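PDB 3OUT: glutamate racemase from Francisella tularensis subsp. tularensis, which belongs to the Asp/Glu/hydantoin racemase family and holds D-glutamic acid in a pocket of its alpha/beta fold, which is built on two parallel sheets. Local coordinates for residues 15-20 with 37-41; 30-34 with 223-227; 163-168 with 195-199; 179-184 with 200-205; 235-241 with 257-263. All coordinates share one frame; numbering follows the deposited sequence.

Contact 1. Residues 15-20 with 37-41; sequences SGIGGL and YFGDI. With DGL (D-glutamic acid), chain E.
Ser15 and Gly16 run alongside Gly39 and Asp40 where strand 35-39 gives way to loop, with the CA atoms of Gly16 and Gly39 4.3 Å apart. One weak backbone bond ties the ends: Asp40 N meets Ser15 O at 2.8 Å, but its N-H is bent to 124°, and Asp40 itself is the centre of an inverse gamma turn. Beyond Gly16 the chain moves away from the strand into a type I turn, Ile17 to Leu20, that leads into helix 20-29. The Tyr37 ring lies between the two there. Its CG lies anti to the backbone N (chi1 169°), which carries the ring across to the turn. There Leu20 CD2 sits over the middle of one face, 3.6 Å from the ring centroid, in a CH-pi contact, while the hydroxyl at the far end of the ring is hydrogen-bonded to Asp14. Ile41 CD1 comes to 3.6 Å from Gly16 CA, close against the bare glycine backbone, and lies 4.2 Å from Ile17 CG1, the two side chains crossing at about a right angle. Ser15 CB points away from the strand segment and OG lines the pocket, where it accepts a hydrogen bond of 2.8 Å from the amino group (N) of D-glutamic acid. Asp40 OD2 is held by Tyr46 and Arg43. Strand 234-238 flanks strand 35-39 and brings Phe236 against Leu20 and Tyr37 and Val238 against Ile41, while helix 245-253 packs on Ile17 and Ile41 through Phe245.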
# COMPACT_ATOMS: atom_id res chain seq x y z
N SER B 15 11.44 9.61 2.84
CA SER B 15 10.14 9.57 2.17
C SER B 15 10.42 9.40 0.66
O SER B 15 9.99 8.42 0.04
CB SER B 15 9.35 10.85 2.49
OG SER B 15 10.20 11.99 2.37
N GLY B 16 11.20 10.31 0.10
CA GLY B 16 11.73 10.10 -1.23
C GLY B 16 12.43 11.32 -1.79
O GLY B 16 12.05 12.45 -1.50
N ILE B 17 13.45 11.03 -2.63
CA ILE B 17 14.16 12.01 -3.44
C ILE B 17 15.12 13.00 -2.73
O ILE B 17 16.33 13.07 -3.08
CB ILE B 17 13.22 12.87 -4.36
CG1 ILE B 17 12.46 11.95 -5.33
CG2 ILE B 17 14.02 13.94 -5.12
CD1 ILE B 17 11.50 12.62 -6.21
N GLY B 18 14.63 13.76 -1.74
CA GLY B 18 15.52 14.74 -1.09
C GLY B 18 16.53 14.17 -0.11
O GLY B 18 17.58 14.77 0.18
N GLY B 19 16.22 13.03 0.46
CA GLY B 19 17.13 12.34 1.39
C GLY B 19 18.40 11.82 0.76
O GLY B 19 19.28 11.34 1.47
N LEU B 20 18.48 11.84 -0.57
CA LEU B 20 19.68 11.40 -1.29
C LEU B 20 20.88 12.28 -0.92
O LEU B 20 22.02 11.84 -1.03
CB LEU B 20 19.44 11.37 -2.81
CG LEU B 20 18.52 10.23 -3.23
CD1 LEU B 20 17.94 10.44 -4.60
CD2 LEU B 20 19.33 8.88 -3.13
N TYR B 37 19.90 3.05 0.72
CA TYR B 37 18.94 4.13 0.68
C TYR B 37 17.53 3.53 0.40
O TYR B 37 17.38 2.69 -0.51
CB TYR B 37 19.29 5.10 -0.45
CG TYR B 37 18.19 6.11 -0.73
CD1 TYR B 37 18.10 7.29 -0.02
CD2 TYR B 37 17.25 5.89 -1.74
CE1 TYR B 37 17.08 8.20 -0.23
CE2 TYR B 37 16.21 6.80 -1.95
CZ TYR B 37 16.13 7.95 -1.23
OH TYR B 37 15.10 8.87 -1.45
N PHE B 38 16.54 3.98 1.16
CA PHE B 38 15.14 3.62 0.89
C PHE B 38 14.34 4.84 0.58
O PHE B 38 14.28 5.77 1.40
CB PHE B 38 14.48 2.88 2.06
CG PHE B 38 13.21 2.16 1.65
CD1 PHE B 38 13.25 0.81 1.38
CD2 PHE B 38 12.03 2.85 1.45
CE1 PHE B 38 12.11 0.15 0.92
CE2 PHE B 38 10.89 2.20 1.01
CZ PHE B 38 10.95 0.83 0.75
N GLY B 39 13.67 4.84 -0.56
CA GLY B 39 12.73 5.91 -0.86
C GLY B 39 11.40 5.32 -1.27
O GLY B 39 11.33 4.49 -2.20
N ASP B 40 10.34 5.76 -0.60
CA ASP B 40 8.96 5.34 -0.90
C ASP B 40 8.38 6.19 -2.02
O ASP B 40 7.36 6.87 -1.86
CB ASP B 40 8.10 5.43 0.37
CG ASP B 40 6.75 4.82 0.24
OD1 ASP B 40 6.48 4.06 -0.73
OD2 ASP B 40 5.91 5.11 1.15
N ILE B 41 9.03 6.12 -3.17
CA ILE B 41 8.68 6.93 -4.36
C ILE B 41 7.22 6.74 -4.82
O ILE B 41 6.61 7.65 -5.38
CB ILE B 41 9.70 6.71 -5.52
CG1 ILE B 41 11.16 6.79 -5.05
CG2 ILE B 41 9.49 7.74 -6.63
CD1 ILE B 41 11.53 8.06 -4.21
N DGL E . 10.21 14.12 0.55
CA DGL E . 9.33 15.23 1.07
C DGL E . 7.89 14.83 0.99
O DGL E . 7.60 13.62 0.85
CB DGL E . 9.60 15.59 2.53
CG DGL E . 11.06 15.91 2.87
CD DGL E . 11.27 16.53 4.24
OE1 DGL E . 10.29 16.89 4.91
OE2 DGL E . 12.47 16.69 4.61
OXT DGL E . 6.99 15.70 1.12

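Contact 2. Residues 30-34 with 223-227; sequences LPNED and KLLNT
Glu33 and Asn226 pass each other head to tail, the carboxylate and amide planes turned 79° apart. The Glu33 chain folds at chi2 (-66°), which brings the carboxylate to the backbone of Asn226. There OE2 receives Asn226 N at 2.8 Å in an almost perfectly straight bond (179°), taken on the syn side and somewhat out of the carboxylate plane. The same carboxylate lies along Asn226 CB, 3.5 Å from OE2. Its other oxygen, OE1, forms a salt bridge with Lys71, which also binds Leu224 O, so a lysine probably stabilises the negative charge next to the backbone N-H. The Asn226 amide passes beside the backbone, its CG 3.5 Å from Asn32 O, and OD1 is taken by Thr228. Water 2 joins three groups: it donates to Glu33 OE1, and accepts from Asp34 N and from Asn226 ND2 at 3.0 Å. On the apolar flank Leu30 CD2 meets Leu225 CD2 at 4.0 Å, the two chains crossing at about a right angle and both also touching Leu219. The arrangement pairs two connecting loops of an alpha/beta fold: a type I turn, Leu30 to Glu33, leading into strand 35-39, and the chain leaving the Schellman motif that ends helix 208-221.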
# COMPACT_ATOMS: atom_id res chain seq x y z
N LEU B 30 32.43 8.96 5.36
CA LEU B 30 32.50 7.53 5.66
C LEU B 30 32.60 6.75 4.35
O LEU B 30 31.72 5.98 3.98
CB LEU B 30 31.28 7.10 6.47
CG LEU B 30 31.22 7.47 7.94
CD1 LEU B 30 29.81 7.38 8.50
CD2 LEU B 30 32.20 6.50 8.68
N PRO B 31 33.69 6.95 3.60
CA PRO B 31 33.77 6.41 2.25
C PRO B 31 33.87 4.89 2.15
O PRO B 31 33.68 4.39 1.04
CB PRO B 31 35.07 7.04 1.71
CG PRO B 31 35.82 7.34 2.93
CD PRO B 31 34.84 7.83 3.90
N ASN B 32 34.13 4.20 3.26
CA ASN B 32 34.25 2.74 3.25
C ASN B 32 32.97 2.04 3.68
O ASN B 32 32.97 0.84 3.71
CB ASN B 32 35.34 2.22 4.20
CG ASN B 32 36.71 2.79 3.92
OD1 ASN B 32 37.13 2.98 2.78
ND2 ASN B 32 37.46 3.03 5.01
N GLU B 33 31.93 2.78 4.04
CA GLU B 33 30.67 2.17 4.53
C GLU B 33 29.71 1.78 3.40
O GLU B 33 29.56 2.51 2.42
CB GLU B 33 29.95 3.11 5.45
CG GLU B 33 30.70 3.48 6.72
CD GLU B 33 30.92 2.29 7.66
OE1 GLU B 33 30.02 1.42 7.72
OE2 GLU B 33 31.96 2.25 8.37
N ASP B 34 29.07 0.62 3.55
CA ASP B 34 27.95 0.24 2.69
C ASP B 34 26.72 1.05 3.12
O ASP B 34 26.51 1.32 4.31
CB ASP B 34 27.65 -1.23 2.85
CG ASP B 34 28.77 -2.14 2.35
OD1 ASP B 34 29.58 -1.75 1.46
OD2 ASP B 34 28.80 -3.28 2.83
N LYS B 223 33.02 1.88 17.92
CA LYS B 223 33.88 0.99 17.14
C LYS B 223 33.10 0.12 16.14
O LYS B 223 33.34 -1.10 16.02
CB LYS B 223 34.71 0.08 18.09
CG LYS B 223 35.58 0.81 19.12
CD LYS B 223 36.45 -0.18 19.96
CE LYS B 223 37.85 -0.45 19.34
NZ LYS B 223 38.80 -1.11 20.32
N LEU B 224 32.15 0.74 15.43
CA LEU B 224 31.31 0.03 14.47
C LEU B 224 31.57 0.46 13.03
O LEU B 224 30.66 0.76 12.30
CB LEU B 224 29.85 0.27 14.81
CG LEU B 224 29.33 -0.46 16.05
CD1 LEU B 224 27.89 0.01 16.32
CD2 LEU B 224 29.44 -1.99 15.87
N LEU B 225 32.84 0.46 12.63
CA LEU B 225 33.27 0.89 11.32
C LEU B 225 33.61 -0.28 10.42
O LEU B 225 34.18 -1.30 10.84
CB LEU B 225 34.48 1.84 11.47
CG LEU B 225 34.30 3.09 12.30
CD1 LEU B 225 35.67 3.81 12.51
CD2 LEU B 225 33.36 4.06 11.69
N ASN B 226 33.24 -0.16 9.15
CA ASN B 226 33.44 -1.20 8.16
C ASN B 226 34.93 -1.40 7.85
O ASN B 226 35.62 -0.44 7.50
CB ASN B 226 32.60 -0.86 6.91
CG ASN B 226 32.62 -1.97 5.85
OD1 ASN B 226 33.67 -2.44 5.45
ND2 ASN B 226 31.43 -2.32 5.34
N THR B 227 35.40 -2.63 8.02
CA THR B 227 36.81 -2.98 7.79
C THR B 227 36.98 -3.98 6.67
O THR B 227 37.97 -4.72 6.63
CB THR B 227 37.41 -3.57 9.08
OG1 THR B 227 36.68 -4.74 9.45
CG2 THR B 227 37.34 -2.56 10.22
O HOH W 1 36.40 1.92 7.94
O HOH W 2 29.12 -0.61 6.29

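Contact 3. Residues 163-168 with 195-199; sequences VELVAK and SIAKI
Helices 163-168 and 195-199 approach to 9.4 Å between axes, their directions 53° apart, and come closest in backbone at Glu164 and Ser195. Ile199 buries the largest area here: its CD1 lies against the aliphatic stem of Lys168, 3.6 Å from CG and again 3.6 Å from CE, the two chains crossing at about a right angle. Lys168 is extended beyond CG, and CG and CE both lie beside this methyl. Ile199 CG1 rests 4.3 Å from Ala167 CB. Helix 193-199 is the connecting helix of the beta-alpha-beta unit between strands 181-184 and 203-205, and helix 161-171 packs beside it, while Leu165 and Val166 pack on the second subunit. At the other end Val163 CG1 touches Ser195 OG at 3.7 Å. The Glu164 carboxylate crosses the Lys198 chain at a slant, OE2 3.4 Å from CD. Lys198 bends at its last torsion (chi4 65°), leaving NZ 4.2 Å from OE2, near enough for attraction but beyond a salt bridge. Water 3 donates to Glu164 OE2 and also hydrogen-bonds Ser195 OG at 2.7 Å.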
# COMPACT_ATOMS: atom_id res chain seq x y z
N VAL B 163 10.45 31.03 -8.57
CA VAL B 163 10.96 30.58 -7.28
C VAL B 163 11.01 31.76 -6.33
O VAL B 163 10.55 31.68 -5.19
CB VAL B 163 12.38 29.92 -7.39
CG1 VAL B 163 12.92 29.58 -6.01
CG2 VAL B 163 12.34 28.66 -8.23
N GLU B 164 11.52 32.89 -6.81
CA GLU B 164 11.54 34.09 -5.97
C GLU B 164 10.16 34.57 -5.51
O GLU B 164 9.98 34.93 -4.37
CB GLU B 164 12.38 35.17 -6.66
CG GLU B 164 13.85 34.75 -6.76
CD GLU B 164 14.71 35.75 -7.49
OE1 GLU B 164 14.28 36.92 -7.60
OE2 GLU B 164 15.82 35.38 -7.92
N LEU B 165 9.16 34.55 -6.39
CA LEU B 165 7.84 34.96 -6.00
C LEU B 165 7.15 34.00 -5.02
O LEU B 165 6.48 34.45 -4.13
CB LEU B 165 6.95 35.17 -7.21
CG LEU B 165 7.20 36.44 -8.04
CD1 LEU B 165 6.36 36.36 -9.28
CD2 LEU B 165 6.88 37.71 -7.26
N VAL B 166 7.29 32.69 -5.25
CA VAL B 166 6.75 31.72 -4.31
C VAL B 166 7.45 31.89 -2.94
O VAL B 166 6.79 31.87 -1.92
CB VAL B 166 6.90 30.26 -4.83
CG1 VAL B 166 6.39 29.26 -3.77
CG2 VAL B 166 6.12 30.11 -6.17
N ALA B 167 8.78 32.04 -2.93
CA ALA B 167 9.51 32.25 -1.68
C ALA B 167 9.05 33.53 -0.98
O ALA B 167 8.87 33.55 0.25
CB ALA B 167 11.03 32.26 -1.92
N LYS B 168 8.83 34.61 -1.73
CA LYS B 168 8.32 35.86 -1.10
C LYS B 168 7.00 35.61 -0.40
O LYS B 168 6.77 36.08 0.72
CB LYS B 168 8.22 37.02 -2.10
CG LYS B 168 9.57 37.48 -2.62
CD LYS B 168 9.44 38.67 -3.59
CE LYS B 168 10.71 38.89 -4.42
NZ LYS B 168 10.44 39.65 -5.68
N SER B 195 18.02 31.63 -3.65
CA SER B 195 16.79 32.40 -3.78
C SER B 195 16.26 32.80 -2.41
O SER B 195 15.80 33.90 -2.23
CB SER B 195 15.70 31.65 -4.53
OG SER B 195 16.15 31.32 -5.86
N ILE B 196 16.32 31.89 -1.44
CA ILE B 196 15.86 32.23 -0.09
C ILE B 196 16.69 33.39 0.48
O ILE B 196 16.14 34.33 1.04
CB ILE B 196 15.90 30.98 0.83
CG1 ILE B 196 14.87 29.96 0.35
CG2 ILE B 196 15.61 31.37 2.33
CD1 ILE B 196 14.92 28.60 1.02
N ALA B 197 18.00 33.31 0.34
CA ALA B 197 18.95 34.31 0.86
C ALA B 197 18.68 35.71 0.30
O ALA B 197 18.94 36.71 0.98
CB ALA B 197 20.33 33.90 0.55
N LYS B 198 18.18 35.78 -0.94
CA LYS B 198 17.79 37.10 -1.55
C LYS B 198 16.61 37.78 -0.85
O LYS B 198 16.54 39.02 -0.79
CB LYS B 198 17.40 36.96 -3.03
CG LYS B 198 18.47 36.88 -4.09
CD LYS B 198 17.79 36.70 -5.45
CE LYS B 198 18.69 36.95 -6.65
NZ LYS B 198 19.81 35.96 -6.74
N ILE B 199 15.67 36.98 -0.36
CA ILE B 199 14.45 37.47 0.27
C ILE B 199 14.62 37.73 1.78
O ILE B 199 14.09 38.70 2.33
CB ILE B 199 13.30 36.44 0.10
CG1 ILE B 199 13.13 36.01 -1.37
CG2 ILE B 199 12.01 36.96 0.70
CD1 ILE B 199 13.13 37.13 -2.42
O HOH W 3 16.64 32.97 -7.97

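Contact 4. Residues 179-184 with 200-205; sequences IQALIL and LDVKLI
Leu182 forms the apolar centre: its CB lies 3.9 Å from Leu204 CD2, the two leucines running together in one direction, while Val202 CG2 comes up to the same CB. Leu182 has its CG anti to the backbone N (chi1 -178°), and this carries CD2 over to Leu200 CD2, 4.0 Å away, with the chains at about a right angle. Ile179 CD1 closes the cluster from the loop end, 3.9 Å from that same Leu200 methyl. Ile196 of the connecting helix packs onto Leu182, Leu184 and Leu204, so this face is the one covered by helix 193-199. The other face of the sheet carries Ala181, Ile183 and Ile205, with Ala181 CB 4.0 Å from Ile205 CG1. Strands 181-184 and 203-205 are thus the two parallel neighbours of a beta-alpha-beta crossover, running 27° apart. Leu182 is gripped at both backbone ends: its N donates to Lys203 O at 2.9 Å, nearly in line with the C=O, and its O accepts from Ile205 N. Ile205 O in turn takes Leu184 N in the carbonyl plane. At the other end, before the Leu182 N bond to Lys203 O, water 4 bridges the backbones, donating to Gln180 O at 2.7 Å and accepting from Lys203 N at 2.9 Å. Gln180 OE1 is bound by the backbone N of Asn112 and Thr113.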
# COMPACT_ATOMS: atom_id res chain seq x y z
N ILE B 179 14.30 37.18 13.30
CA ILE B 179 14.95 35.88 13.50
C ILE B 179 16.47 35.96 13.31
O ILE B 179 16.99 36.72 12.46
CB ILE B 179 14.30 34.74 12.62
CG1 ILE B 179 14.75 34.81 11.16
CG2 ILE B 179 12.78 34.76 12.74
CD1 ILE B 179 14.09 33.66 10.25
N GLN B 180 17.20 35.15 14.07
CA GLN B 180 18.66 35.05 13.97
C GLN B 180 19.15 34.00 12.99
O GLN B 180 20.30 34.03 12.54
CB GLN B 180 19.24 34.79 15.35
CG GLN B 180 19.05 35.98 16.30
CD GLN B 180 19.40 35.63 17.72
OE1 GLN B 180 18.80 34.74 18.33
NE2 GLN B 180 20.39 36.35 18.27
N ALA B 181 18.28 33.03 12.69
CA ALA B 181 18.60 31.98 11.72
C ALA B 181 17.28 31.38 11.26
O ALA B 181 16.23 31.48 11.95
CB ALA B 181 19.45 30.88 12.35
N LEU B 182 17.32 30.80 10.08
CA LEU B 182 16.16 30.14 9.48
C LEU B 182 16.56 28.68 9.23
O LEU B 182 17.48 28.40 8.44
CB LEU B 182 15.79 30.79 8.14
CG LEU B 182 14.54 30.17 7.48
CD1 LEU B 182 13.21 30.39 8.23
CD2 LEU B 182 14.37 30.65 6.04
N ILE B 183 15.83 27.75 9.86
CA ILE B 183 16.04 26.32 9.61
C ILE B 183 15.36 25.93 8.32
O ILE B 183 14.13 26.10 8.14
CB ILE B 183 15.52 25.44 10.76
CG1 ILE B 183 16.29 25.76 12.06
CG2 ILE B 183 15.71 23.94 10.45
CD1 ILE B 183 15.80 25.01 13.26
N LEU B 184 16.18 25.39 7.41
CA LEU B 184 15.69 24.78 6.17
C LEU B 184 15.22 23.33 6.51
O LEU B 184 15.95 22.30 6.31
CB LEU B 184 16.80 24.77 5.12
CG LEU B 184 17.36 26.15 4.76
CD1 LEU B 184 18.38 26.00 3.60
CD2 LEU B 184 16.21 27.14 4.43
N LEU B 200 15.34 36.83 2.44
CA LEU B 200 15.46 36.87 3.88
C LEU B 200 16.92 36.69 4.22
O LEU B 200 17.45 35.59 4.22
CB LEU B 200 14.58 35.76 4.48
CG LEU B 200 14.35 35.81 5.97
CD1 LEU B 200 13.53 37.06 6.31
CD2 LEU B 200 13.64 34.54 6.44
N ASP B 201 17.56 37.81 4.50
CA ASP B 201 18.99 37.88 4.71
C ASP B 201 19.38 37.47 6.13
O ASP B 201 19.72 38.30 6.98
CB ASP B 201 19.45 39.32 4.42
CG ASP B 201 20.95 39.45 4.40
OD1 ASP B 201 21.64 38.49 3.97
OD2 ASP B 201 21.44 40.54 4.81
N VAL B 202 19.27 36.17 6.41
CA VAL B 202 19.67 35.62 7.71
C VAL B 202 20.41 34.32 7.51
O VAL B 202 20.38 33.75 6.42
CB VAL B 202 18.44 35.40 8.61
CG1 VAL B 202 17.71 36.70 8.84
CG2 VAL B 202 17.51 34.38 8.01
N LYS B 203 21.09 33.84 8.56
CA LYS B 203 21.83 32.60 8.51
C LYS B 203 20.85 31.45 8.18
O LYS B 203 19.85 31.31 8.86
CB LYS B 203 22.52 32.34 9.85
CG LYS B 203 23.26 30.99 9.99
CD LYS B 203 24.19 30.96 11.25
CE LYS B 203 23.54 30.36 12.56
NZ LYS B 203 24.22 30.72 13.90
N LEU B 204 21.15 30.70 7.13
CA LEU B 204 20.32 29.53 6.77
C LEU B 204 20.94 28.25 7.31
O LEU B 204 22.12 27.96 7.07
CB LEU B 204 20.10 29.47 5.26
CG LEU B 204 19.61 30.76 4.60
CD1 LEU B 204 19.46 30.60 3.05
CD2 LEU B 204 18.32 31.25 5.18
N ILE B 205 20.13 27.43 8.00
CA ILE B 205 20.61 26.23 8.64
C ILE B 205 20.14 25.01 7.84
O ILE B 205 18.94 24.77 7.69
CB ILE B 205 20.05 26.10 10.07
CG1 ILE B 205 20.39 27.31 10.94
CG2 ILE B 205 20.47 24.76 10.75
CD1 ILE B 205 21.83 27.53 11.12
O HOH W 4 21.51 35.68 10.74

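Contact 5. Residues 235-241 with 257-263; sequences RFYVTDI and MQHLEIV
Phe236 and Leu260 pair in a parallel two-strand ladder, the closing step of the beta-alpha-beta unit that runs through helix 245-253 to strand 259-262, an outermost strand of the sheet within this chain. The tight part lies on the face of Phe236, Val238, Leu260 and Ile262. Met257, a selenomethionine, lays CG over the centre of the Phe236 ring, 3.8 Å from the centroid, with its selenium oblique at 4.7 Å, a Met-aromatic contact. Leu260 CD1 packs on Phe236 CB, and Ile241 CD1 reaches Leu260 CG tip to tip at 3.9 Å. Ile262, with CG1 anti to the backbone N (chi1 -175°), places CD1 3.4 Å from Asp240 CA. Four backbone hydrogen bonds join the strands. The opposite face is the more polar, water-bridged one. Tyr237 and Glu261 extend together, ring and carboxylate planes 73° apart, with Glu261 CB at the ring edge, Val263 CG1 3.5 Å from Tyr237 CD1, and water 5 joining Tyr237 OH to Glu261 OE2. Arg235 NH1 of the same strand and Arg51 of the fourth subunit bind Tyr237 OH, while Glu261 OE1 takes the N of Leu243 of the third subunit. Water 6 donates to Val263 O at 2.8 Å and to Thr239 O at 3.2 Å.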
# COMPACT_ATOMS: atom_id res chain seq x y z
N ARG B 235 23.16 0.78 -2.39
CA ARG B 235 21.93 0.18 -2.97
C ARG B 235 20.82 1.19 -2.79
O ARG B 235 20.68 1.74 -1.72
CB ARG B 235 21.55 -1.13 -2.29
CG ARG B 235 22.43 -2.30 -2.63
CD ARG B 235 21.96 -3.60 -2.00
NE ARG B 235 22.44 -3.75 -0.61
CZ ARG B 235 21.92 -4.55 0.34
NH1 ARG B 235 20.85 -5.30 0.12
NH2 ARG B 235 22.51 -4.62 1.55
N PHE B 236 20.06 1.43 -3.85
CA PHE B 236 18.97 2.40 -3.83
C PHE B 236 17.72 1.58 -4.04
O PHE B 236 17.47 1.10 -5.16
CB PHE B 236 19.14 3.49 -4.88
CG PHE B 236 20.43 4.29 -4.69
CD1 PHE B 236 21.62 3.83 -5.21
CD2 PHE B 236 20.44 5.45 -3.92
CE1 PHE B 236 22.80 4.52 -4.98
CE2 PHE B 236 21.62 6.15 -3.73
CZ PHE B 236 22.77 5.70 -4.24
N TYR B 237 16.98 1.38 -2.96
CA TYR B 237 15.73 0.62 -3.01
C TYR B 237 14.56 1.57 -2.99
O TYR B 237 14.46 2.43 -2.11
CB TYR B 237 15.65 -0.29 -1.80
CG TYR B 237 16.51 -1.53 -1.86
CD1 TYR B 237 16.56 -2.35 -3.00
CD2 TYR B 237 17.20 -1.94 -0.74
CE1 TYR B 237 17.31 -3.55 -3.00
CE2 TYR B 237 17.95 -3.10 -0.71
CZ TYR B 237 18.01 -3.91 -1.85
OH TYR B 237 18.73 -5.11 -1.81
N VAL B 238 13.68 1.47 -4.00
CA VAL B 238 12.59 2.38 -4.14
C VAL B 238 11.30 1.64 -4.49
O VAL B 238 11.34 0.59 -5.16
CB VAL B 238 12.91 3.50 -5.19
CG1 VAL B 238 14.09 4.35 -4.70
CG2 VAL B 238 13.26 2.89 -6.57
N THR B 239 10.16 2.21 -4.08
CA THR B 239 8.87 1.58 -4.37
C THR B 239 8.23 2.04 -5.69
O THR B 239 7.21 1.52 -6.08
CB THR B 239 7.87 1.83 -3.22
OG1 THR B 239 7.77 3.23 -2.99
CG2 THR B 239 8.35 1.13 -1.93
N ASP B 240 8.87 2.99 -6.37
CA ASP B 240 8.48 3.30 -7.77
C ASP B 240 9.66 3.90 -8.50
O ASP B 240 10.56 4.48 -7.87
CB ASP B 240 7.34 4.31 -7.78
CG ASP B 240 6.66 4.38 -9.14
OD1 ASP B 240 6.73 3.35 -9.86
OD2 ASP B 240 6.11 5.46 -9.49
N ILE B 241 9.65 3.76 -9.83
CA ILE B 241 10.65 4.39 -10.67
C ILE B 241 9.89 5.07 -11.80
O ILE B 241 9.73 4.50 -12.90
CB ILE B 241 11.77 3.41 -11.16
CG1 ILE B 241 12.45 2.80 -9.93
CG2 ILE B 241 12.75 4.15 -12.08
CD1 ILE B 241 13.39 1.66 -10.25
N MSE B 257 23.10 6.99 -9.31
CA MSE B 257 22.47 5.90 -8.55
C MSE B 257 22.64 4.62 -9.36
O MSE B 257 21.70 4.13 -9.98
CB MSE B 257 20.99 6.12 -8.34
CG MSE B 257 20.64 7.23 -7.42
SE MSE B 257 18.66 7.34 -7.17
CE MSE B 257 18.14 7.98 -8.96
N GLN B 258 23.81 4.03 -9.23
CA GLN B 258 24.22 2.93 -10.10
C GLN B 258 23.49 1.62 -9.81
O GLN B 258 23.10 0.95 -10.78
CB GLN B 258 25.72 2.72 -9.98
CG GLN B 258 26.27 1.45 -10.63
CD GLN B 258 26.34 1.53 -12.13
OE1 GLN B 258 25.31 1.70 -12.83
NE2 GLN B 258 27.56 1.40 -12.65
N HIS B 259 23.28 1.25 -8.53
CA HIS B 259 22.52 0.01 -8.24
C HIS B 259 21.14 0.37 -7.68
O HIS B 259 21.01 0.73 -6.52
CB HIS B 259 23.30 -0.91 -7.33
CG HIS B 259 24.65 -1.26 -7.86
ND1 HIS B 259 25.78 -0.54 -7.55
CD2 HIS B 259 25.04 -2.20 -8.76
CE1 HIS B 259 26.82 -1.06 -8.19
NE2 HIS B 259 26.39 -2.07 -8.92
N LEU B 260 20.15 0.28 -8.56
CA LEU B 260 18.77 0.74 -8.31
C LEU B 260 17.82 -0.44 -8.46
O LEU B 260 17.92 -1.18 -9.45
CB LEU B 260 18.42 1.81 -9.33
CG LEU B 260 17.09 2.49 -9.32
CD1 LEU B 260 16.87 3.18 -7.97
CD2 LEU B 260 16.99 3.47 -10.48
N GLU B 261 16.93 -0.66 -7.50
CA GLU B 261 16.02 -1.80 -7.59
C GLU B 261 14.60 -1.41 -7.09
O GLU B 261 14.46 -0.72 -6.08
CB GLU B 261 16.53 -3.03 -6.84
CG GLU B 261 15.48 -4.16 -6.82
CD GLU B 261 16.03 -5.48 -6.38
OE1 GLU B 261 17.13 -5.83 -6.87
OE2 GLU B 261 15.31 -6.24 -5.67
N ILE B 262 13.58 -1.80 -7.86
CA ILE B 262 12.19 -1.66 -7.48
C ILE B 262 11.80 -2.74 -6.47
O ILE B 262 11.98 -3.94 -6.71
CB ILE B 262 11.27 -1.61 -8.76
CG1 ILE B 262 9.81 -1.35 -8.39
CG2 ILE B 262 11.35 -2.87 -9.60
CD1 ILE B 262 9.51 0.05 -8.16
N VAL B 263 11.30 -2.29 -5.33
CA VAL B 263 10.84 -3.16 -4.26
C VAL B 263 9.41 -2.81 -3.87
O VAL B 263 8.82 -1.82 -4.33
CB VAL B 263 11.78 -3.03 -3.02
CG1 VAL B 263 13.27 -3.35 -3.40
CG2 VAL B 263 11.62 -1.68 -2.37
O HOH W 5 17.24 -6.83 -3.39
O HOH W 6 6.60 -1.63 -5.98

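How the contacts relate
Contacts 1 and 5, with centres 10 Å apart, meet at the six-stranded sheet and just past its strand ends, where strands 35-39 and 234-238 are neighbours: Tyr37 O lies 2.8 Å from Tyr237 N, and Asp40 OD1 lies 2.7 Å from Thr239 OG1. Contact 1 alone touches D-glutamic acid; the Thr239 side chain of contact 5 is about 11 Å from it. Contact 2 lies at a far end of the same half, its centre 22 Å from both. Contacts 3 and 4 belong to the four-stranded sheet and its helices, their centres 13 Å apart. The Leu184 side chain of contact 4 stays about 9 Å from the ligand.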